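Local atomic coordinates of uncharacterized ABC transporter solute-binding protein yclQ (Bacillus subtilis subsp. subtilis str. 168, PDB entry 3GFV), a protein that binds iron-free and ferric petrobactin, and its precursor 3,4-dihydroxybenzoic acid, as the solute-binding component of an ABC transporter for ferric-petrobactin uptake. Residues H158-V163 / H197-V202; Y230-D235 / K289-G294. All coordinates share one frame; numbering follows the deposited sequence. Where two conformers were deposited one is given.

Contact 1: H158-V163 / H197-V202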
ATOM      1  N   HIS A 158      13.134  -6.282 -11.152  0.60 29.42           N
ATOM      2  CA  HIS A 158      14.057  -7.403 -10.963  0.60 30.36           C
ATOM      3  C   HIS A 158      13.697  -8.200  -9.716  0.60 26.62           C
ATOM      4  O   HIS A 158      13.751  -9.435  -9.722  0.60 26.09           O
ATOM      5  CB  HIS A 158      15.497  -6.890 -10.854  0.60 30.32           C
ATOM      6  CG  HIS A 158      16.508  -7.958 -10.561  0.60 36.49           C
ATOM      7  ND1 HIS A 158      17.318  -8.506 -11.535  0.60 48.04           N
ATOM      8  CD2 HIS A 158      16.851  -8.566  -9.401  0.60 42.79           C
ATOM      9  CE1 HIS A 158      18.111  -9.411 -10.987  0.60 46.22           C
ATOM     10  NE2 HIS A 158      17.845  -9.470  -9.694  0.60 46.87           N
ATOM     11  N   SER A 159      13.368  -7.489  -8.641  1.00 24.79           N
ATOM     12  CA  SER A 159      12.961  -8.123  -7.376  1.00 22.79           C
ATOM     13  C   SER A 159      11.643  -8.842  -7.552  1.00 21.27           C
ATOM     14  O   SER A 159      11.443  -9.943  -7.018  1.00 25.70           O
ATOM     15  CB  SER A 159      12.817  -7.083  -6.263  1.00 26.75           C
ATOM     16  OG  SER A 159      14.077  -6.494  -5.965  1.00 32.40           O
ATOM     17  N   ILE A 160      10.734  -8.233  -8.306  1.00 21.65           N
ATOM     18  CA  ILE A 160       9.439  -8.875  -8.589  1.00 23.61           C
ATOM     19  C   ILE A 160       9.622 -10.167  -9.403  1.00 25.45           C
ATOM     20  O   ILE A 160       8.998 -11.200  -9.105  1.00 23.89           O
ATOM     21  CB  ILE A 160       8.489  -7.904  -9.325  1.00 23.99           C
ATOM     22  CG1 ILE A 160       7.950  -6.853  -8.341  1.00 22.38           C
ATOM     23  CG2 ILE A 160       7.307  -8.640  -9.946  1.00 25.80           C
ATOM     24  CD1 ILE A 160       7.168  -5.756  -9.019  1.00 26.18           C
ATOM     25  N   ALA A 161      10.476 -10.112 -10.425  1.00 23.59           N
ATOM     26  CA  ALA A 161      10.758 -11.328 -11.204  1.00 23.93           C
ATOM     27  C   ALA A 161      11.307 -12.441 -10.319  1.00 27.95           C
ATOM     28  O   ALA A 161      10.939 -13.623 -10.472  1.00 26.62           O
ATOM     29  CB  ALA A 161      11.708 -11.047 -12.342  1.00 27.00           C
ATOM     30  N   ASP A 162      12.187 -12.071  -9.394  0.70 25.21           N
ATOM     31  CA  ASP A 162      12.787 -13.027  -8.467  0.70 26.87           C
ATOM     32  C   ASP A 162      11.756 -13.680  -7.518  0.70 24.55           C
ATOM     33  O   ASP A 162      11.804 -14.893  -7.280  0.70 25.83           O
ATOM     34  CB  ASP A 162      13.916 -12.347  -7.677  0.70 29.69           C
ATOM     35  CG  ASP A 162      14.483 -13.234  -6.579  0.70 40.55           C
ATOM     36  OD1 ASP A 162      15.177 -14.226  -6.902  0.70 44.36           O
ATOM     37  OD2 ASP A 162      14.241 -12.930  -5.388  0.70 44.38           O
ATOM     38  N   VAL A 163      10.833 -12.895  -6.969  1.00 24.30           N
ATOM     39  CA  VAL A 163       9.834 -13.475  -6.070  1.00 23.20           C
ATOM     40  C   VAL A 163       8.836 -14.326  -6.854  1.00 22.56           C
ATOM     41  O   VAL A 163       8.404 -15.385  -6.390  1.00 23.02           O
ATOM     42  CB  VAL A 163       9.100 -12.427  -5.193  1.00 23.14           C
ATOM     43  CG1 VAL A 163       8.167 -11.574  -6.030  1.00 25.83           C
ATOM     44  CG2 VAL A 163       8.297 -13.135  -4.062  1.00 22.80           C
ATOM     45  N   HIS A 197      -0.833 -12.183  -5.568  1.00 19.32           N
ATOM     46  CA  HIS A 197      -1.073 -13.062  -6.721  1.00 17.78           C
ATOM     47  C   HIS A 197      -0.762 -12.419  -8.068  1.00 18.83           C
ATOM     48  O   HIS A 197      -0.116 -13.050  -8.931  1.00 25.45           O
ATOM     49  CB  HIS A 197      -2.531 -13.527  -6.721  1.00 21.24           C
ATOM     50  CG  HIS A 197      -2.971 -14.082  -5.413  1.00 21.14           C
ATOM     51  ND1 HIS A 197      -2.444 -15.249  -4.888  1.00 20.01           N
ATOM     52  CD2 HIS A 197      -3.897 -13.654  -4.522  1.00 18.77           C
ATOM     53  CE1 HIS A 197      -3.019 -15.501  -3.729  1.00 20.24           C
ATOM     54  NE2 HIS A 197      -3.910 -14.548  -3.484  1.00 18.69           N
ATOM     55  N   ASP A 198      -1.217 -11.180  -8.259  1.00 21.95           N
ATOM     56  CA  ASP A 198      -1.182 -10.552  -9.575  1.00 24.90           C
ATOM     57  C   ASP A 198       0.226 -10.129  -9.973  1.00 26.96           C
ATOM     58  O   ASP A 198       0.566 -10.097 -11.154  1.00 30.47           O
ATOM     59  CB  ASP A 198      -2.097  -9.324  -9.598  1.00 25.26           C
ATOM     60  CG  ASP A 198      -3.537  -9.664  -9.259  1.00 28.61           C
ATOM     61  OD1 ASP A 198      -3.992 -10.774  -9.621  1.00 30.83           O
ATOM     62  OD2 ASP A 198      -4.202  -8.829  -8.627  1.00 28.70           O
ATOM     63  N   VAL A 199       1.037  -9.803  -8.980  1.00 22.82           N
ATOM     64  CA  VAL A 199       2.355  -9.232  -9.235  1.00 21.28           C
ATOM     65  C   VAL A 199       3.438 -10.200  -8.785  1.00 21.29           C
ATOM     66  O   VAL A 199       4.357 -10.500  -9.542  1.00 24.32           O
ATOM     67  CB  VAL A 199       2.510  -7.886  -8.508  1.00 20.80           C
ATOM     68  CG1 VAL A 199       3.888  -7.307  -8.731  1.00 22.10           C
ATOM     69  CG2 VAL A 199       1.454  -6.908  -9.013  1.00 25.38           C
ATOM     70  N   PHE A 200       3.297 -10.723  -7.559  1.00 22.45           N
ATOM     71  CA  PHE A 200       4.335 -11.564  -6.974  1.00 21.32           C
ATOM     72  C   PHE A 200       4.222 -13.021  -7.394  1.00 23.98           C
ATOM     73  O   PHE A 200       5.100 -13.825  -7.075  1.00 24.76           O
ATOM     74  CB  PHE A 200       4.328 -11.499  -5.437  1.00 21.72           C
ATOM     75  CG  PHE A 200       4.510 -10.110  -4.879  1.00 20.76           C
ATOM     76  CD1 PHE A 200       5.055  -9.106  -5.663  1.00 20.27           C
ATOM     77  CD2 PHE A 200       4.130  -9.822  -3.567  1.00 20.08           C
ATOM     78  CE1 PHE A 200       5.211  -7.828  -5.150  1.00 18.53           C
ATOM     79  CE2 PHE A 200       4.288  -8.538  -3.025  1.00 25.37           C
ATOM     80  CZ  PHE A 200       4.831  -7.537  -3.822  1.00 23.44           C
ATOM     81  N   GLY A 201       3.124 -13.375  -8.059  1.00 22.84           N
ATOM     82  CA  GLY A 201       3.041 -14.688  -8.687  1.00 23.95           C
ATOM     83  C   GLY A 201       2.581 -15.863  -7.828  1.00 24.35           C
ATOM     84  O   GLY A 201       2.652 -17.019  -8.264  1.00 23.16           O
ATOM     85  N   VAL A 202       2.112 -15.592  -6.611  1.00 21.04           N
ATOM     86  CA  VAL A 202       1.628 -16.675  -5.741  1.00 21.86           C
ATOM     87  C   VAL A 202       0.332 -17.237  -6.313  1.00 17.67           C
ATOM     88  O   VAL A 202      -0.610 -16.499  -6.597  1.00 22.40           O
ATOM     89  CB  VAL A 202       1.419 -16.209  -4.256  1.00 21.51           C
ATOM     90  CG1 VAL A 202       0.799 -17.337  -3.400  1.00 22.52           C
ATOM     91  CG2 VAL A 202       2.770 -15.715  -3.641  1.00 18.06           C
TER
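The turn that presents Val199 and Phe200 to Ile160 and Val163 is closed at its base by a hydrogen bond from His197 ND1 to Val202 O, 2.8 Å long. The bond is fairly straight at hydrogen (160°) and runs in the imidazole plane, but it meets the carbonyl from above, 49° out of its plane. A weak backbone bond from Gly201 N to His197 O spans the same turn, and Gly201, with positive phi, leads the chain on from Phe200.

Ile160 bears on Val199 with both branches. Ile160 CD1 lies 3.6 Å from Val199 CG1, while Ile160 CG2 rests 3.5 Å from Val199 O, a methyl against a carbonyl oxygen. Ile160 CG1 comes to the edge of the Phe200 ring, 4.3 Å from Phe200 CE1. One helical turn on, Val163 CG1 sits between backbone N and carbonyl carbon (chi1 70°), which points it at CB and the first ring atoms of Phe200, 3.9 Å from Phe200 CB and 4.0 Å from Phe200 CD1. Met129 and Tyr128 of helix 128-142 also touch this cluster, and Met284 and Ile288 of helix 281-296 cover Phe200.

Apolar packing thus seats a turn of the C-terminal lobe on helix 146-170, the long helix that joins the two lobes in this class of periplasmic-binding-protein fold.

Contact 2: Y230-D235 / K289-G294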
ATOM      1  N   TYR A 230       0.135 -21.596   1.889  1.00 19.64           N
ATOM      2  CA  TYR A 230       0.665 -20.386   2.528  1.00 19.61           C
ATOM      3  C   TYR A 230      -0.477 -19.470   2.918  1.00 18.92           C
ATOM      4  O   TYR A 230      -1.423 -19.292   2.157  1.00 18.90           O
ATOM      5  CB  TYR A 230       1.638 -19.629   1.595  1.00 20.81           C
ATOM      6  CG  TYR A 230       2.911 -20.395   1.413  1.00 19.86           C
ATOM      7  CD1 TYR A 230       4.056 -20.077   2.155  1.00 17.24           C
ATOM      8  CD2 TYR A 230       2.951 -21.497   0.559  1.00 24.61           C
ATOM      9  CE1 TYR A 230       5.223 -20.819   2.010  1.00 25.09           C
ATOM     10  CE2 TYR A 230       4.110 -22.247   0.420  1.00 26.77           C
ATOM     11  CZ  TYR A 230       5.240 -21.901   1.141  1.00 30.98           C
ATOM     12  OH  TYR A 230       6.387 -22.660   0.999  1.00 32.14           O
ATOM     13  N   LEU A 231      -0.395 -18.901   4.116  1.00 18.83           N
ATOM     14  CA  LEU A 231      -1.455 -18.023   4.601  1.00 15.62           C
ATOM     15  C   LEU A 231      -0.855 -16.657   4.947  1.00 19.05           C
ATOM     16  O   LEU A 231      -0.041 -16.539   5.859  1.00 19.35           O
ATOM     17  CB  LEU A 231      -2.150 -18.644   5.817  1.00 19.67           C
ATOM     18  CG  LEU A 231      -3.303 -17.819   6.423  1.00 21.45           C
ATOM     19  CD1 LEU A 231      -4.460 -17.675   5.455  1.00 20.36           C
ATOM     20  CD2 LEU A 231      -3.796 -18.498   7.723  1.00 21.22           C
ATOM     21  N   PHE A 232      -1.255 -15.645   4.187  1.00 16.10           N
ATOM     22  CA  PHE A 232      -0.768 -14.281   4.382  1.00 17.74           C
ATOM     23  C   PHE A 232      -1.780 -13.532   5.225  1.00 17.05           C
ATOM     24  O   PHE A 232      -2.951 -13.440   4.848  1.00 20.27           O
ATOM     25  CB  PHE A 232      -0.610 -13.602   3.026  1.00 20.46           C
ATOM     26  CG  PHE A 232       0.433 -14.236   2.156  1.00 20.95           C
ATOM     27  CD1 PHE A 232       1.752 -13.802   2.214  1.00 21.42           C
ATOM     28  CD2 PHE A 232       0.101 -15.279   1.296  1.00 19.86           C
ATOM     29  CE1 PHE A 232       2.740 -14.377   1.396  1.00 21.93           C
ATOM     30  CE2 PHE A 232       1.085 -15.864   0.478  1.00 19.31           C
ATOM     31  CZ  PHE A 232       2.399 -15.429   0.550  1.00 19.02           C
ATOM     32  N   VAL A 233      -1.340 -13.009   6.369  1.00 16.01           N
ATOM     33  CA  VAL A 233      -2.276 -12.366   7.294  1.00 15.33           C
ATOM     34  C   VAL A 233      -1.953 -10.894   7.520  1.00 18.21           C
ATOM     35  O   VAL A 233      -0.798 -10.539   7.815  1.00 22.29           O
ATOM     36  CB  VAL A 233      -2.247 -13.060   8.653  1.00 20.25           C
ATOM     37  CG1 VAL A 233      -3.262 -12.430   9.581  1.00 24.38           C
ATOM     38  CG2 VAL A 233      -2.555 -14.545   8.476  1.00 24.53           C
ATOM     39  N   ILE A 234      -2.985 -10.059   7.421  1.00 17.41           N
ATOM     40  CA  ILE A 234      -2.888  -8.631   7.764  1.00 15.77           C
ATOM     41  C   ILE A 234      -3.869  -8.409   8.886  1.00 19.93           C
ATOM     42  O   ILE A 234      -4.983  -8.926   8.841  1.00 22.56           O
ATOM     43  CB  ILE A 234      -3.260  -7.759   6.555  1.00 17.25           C
ATOM     44  CG1 ILE A 234      -2.189  -7.923   5.475  1.00 22.81           C
ATOM     45  CG2 ILE A 234      -3.359  -6.274   6.931  1.00 19.29           C
ATOM     46  CD1 ILE A 234      -2.709  -7.609   4.108  1.00 29.52           C
ATOM     47  N   ASP A 235      -3.458  -7.670   9.907  1.00 17.19           N
ATOM     48  CA  ASP A 235      -4.356  -7.403  11.025  1.00 22.28           C
ATOM     49  C   ASP A 235      -4.767  -5.931  11.036  1.00 24.04           C
ATOM     50  O   ASP A 235      -3.960  -5.052  11.360  1.00 23.25           O
ATOM     51  CB  ASP A 235      -3.682  -7.760  12.334  1.00 17.82           C
ATOM     52  CG  ASP A 235      -4.683  -7.853  13.476  1.00 23.55           C
ATOM     53  OD1 ASP A 235      -5.451  -6.893  13.661  1.00 25.60           O
ATOM     54  OD2 ASP A 235      -4.738  -8.906  14.125  1.00 27.96           O
ATOM     55  N   LYS A 289       9.966  -8.104  -0.162  1.00 21.40           N
ATOM     56  CA  LYS A 289      10.865  -8.843   0.717  1.00 25.85           C
ATOM     57  C   LYS A 289      10.119  -9.661   1.769  1.00 23.21           C
ATOM     58  O   LYS A 289      10.518 -10.785   2.087  1.00 24.17           O
ATOM     59  CB  LYS A 289      11.854  -7.896   1.401  1.00 30.44           C
ATOM     60  CG  LYS A 289      12.730  -8.585   2.449  1.00 39.27           C
ATOM     61  CD  LYS A 289      13.605  -7.594   3.220  1.00 48.71           C
ATOM     62  CE  LYS A 289      14.228  -8.245   4.461  1.00 51.96           C
ATOM     63  NZ  LYS A 289      14.944  -9.512   4.123  1.00 52.10           N
ATOM     64  N   GLU A 290       9.033  -9.111   2.308  1.00 21.47           N
ATOM     65  CA  GLU A 290       8.236  -9.883   3.254  1.00 18.80           C
ATOM     66  C   GLU A 290       7.676 -11.154   2.608  1.00 22.64           C
ATOM     67  O   GLU A 290       7.673 -12.222   3.233  1.00 23.10           O
ATOM     68  CB  GLU A 290       7.054  -9.070   3.802  1.00 20.79           C
ATOM     69  CG  GLU A 290       7.445  -7.869   4.640  1.00 22.88           C
ATOM     70  CD  GLU A 290       6.199  -7.130   5.116  1.00 26.26           C
ATOM     71  OE1 GLU A 290       5.563  -7.621   6.044  1.00 24.92           O
ATOM     72  OE2 GLU A 290       5.846  -6.084   4.548  1.00 30.13           O
ATOM     73  N   VAL A 291       7.173 -11.032   1.383  1.00 20.02           N
ATOM     74  CA  VAL A 291       6.593 -12.181   0.685  1.00 22.33           C
ATOM     75  C   VAL A 291       7.686 -13.208   0.334  1.00 23.58           C
ATOM     76  O   VAL A 291       7.524 -14.423   0.570  1.00 22.50           O
ATOM     77  CB  VAL A 291       5.767 -11.737  -0.558  1.00 20.92           C
ATOM     78  CG1 VAL A 291       5.275 -12.939  -1.361  1.00 23.19           C
ATOM     79  CG2 VAL A 291       4.545 -10.910  -0.109  1.00 23.72           C
ATOM     80  N   LYS A 292       8.793 -12.707  -0.194  1.00 24.29           N
ATOM     81  CA  LYS A 292       9.930 -13.554  -0.593  1.00 24.15           C
ATOM     82  C   LYS A 292      10.445 -14.312   0.625  1.00 25.87           C
ATOM     83  O   LYS A 292      10.650 -15.529   0.571  1.00 24.47           O
ATOM     84  CB  LYS A 292      11.042 -12.694  -1.195  1.00 27.80           C
ATOM     85  CG  LYS A 292      12.343 -13.458  -1.544  1.00 32.48           C
ATOM     86  CD  LYS A 292      13.448 -12.464  -1.942  1.00 40.77           C
ATOM     87  CE  LYS A 292      14.854 -13.065  -1.871  1.00 49.97           C
ATOM     88  NZ  LYS A 292      14.996 -14.185  -2.839  1.00 53.44           N
ATOM     89  N   ASP A 293      10.647 -13.593   1.729  1.00 23.33           N
ATOM     90  CA  ASP A 293      11.075 -14.226   2.985  1.00 26.29           C
ATOM     91  C   ASP A 293      10.108 -15.305   3.456  1.00 27.51           C
ATOM     92  O   ASP A 293      10.527 -16.378   3.886  1.00 27.33           O
ATOM     93  CB  ASP A 293      11.254 -13.181   4.090  1.00 27.20           C
ATOM     94  CG  ASP A 293      12.530 -12.392   3.938  1.00 34.94           C
ATOM     95  OD1 ASP A 293      13.332 -12.698   3.016  1.00 34.04           O
ATOM     96  OD2 ASP A 293      12.730 -11.452   4.740  1.00 35.82           O
ATOM     97  N   GLY A 294       8.814 -15.006   3.383  1.00 23.58           N
ATOM     98  CA  GLY A 294       7.789 -15.979   3.711  1.00 23.77           C
ATOM     99  C   GLY A 294       7.915 -17.208   2.833  1.00 24.21           C
ATOM    100  O   GLY A 294       7.864 -18.353   3.340  1.00 24.48           O
TER
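Phe232 reaches from strand 230-235 to Val291 on the helix facing it, and its course can be followed atom by atom. CB leaves the strand toward the helix, and CG lies anti to the carbonyl carbon (chi1 -64°), with the ring turned perpendicular about CB-CG (chi2 -90°). CB, CG and CD1 span the gap without touching the helical segment. Contact begins at the far side of the ring, where Phe232 CE1 lies 4.0 Å from Val291 CG1 and 4.2 Å from Val291 CG2, entering the fork of the valine. Phe232 CZ, at the tip, stands 4.3 Å from Val291 CG1. The two side chains cross at about a right angle, and the methyl CG1 approaches the ring obliquely.

Two residues earlier, Tyr230 points the same way but finds backbone instead. Tyr230 CE1 faces Gly294 O, 3.9 Å off and near the ring plane, a long approach, at most weakly favourable to the slightly positive rim of the ring. Gly294 brings no side chain to this meeting. Elsewhere on the helix, Lys289 NZ makes a salt bridge 3.0 Å long to Asp293 OD2, using that oxygen's syn lone pair and spanning one helical turn.

Neighbouring strands add apolar cover, Val176 and Ile267 both touching Phe232, while His265 stacks on Tyr230. This is the helix-on-sheet packing of an alpha-beta sandwich, with the C-terminal helix 281-296 laid on a strand interior to the mixed sheet of the C-terminal lobe.

Both contacts are largely buried and mainly apolar, though Ile160 of contact 1 is partly exposed, and helix 281-296 joins them. Contact 2 lays that helix on the sheet, mostly through aromatic rings, whereas contact 1 sets a turn against the lobe-connecting helix 146-170 through branched aliphatic groups and one phenylalanine. The two cores merge where Phe200 CD2 meets Val291 CG2 at 3.6 Å and Val163 packs over Val291 and Lys292. Nearer the outer side, Asp162 OD2 and Lys292 NZ lie 2.9 Å apart as a salt bridge in one of two deposited conformers of Asp162, an uncertain link. From sheet to inner helix to outer helix, the pair exemplifies apolar layers that share residues.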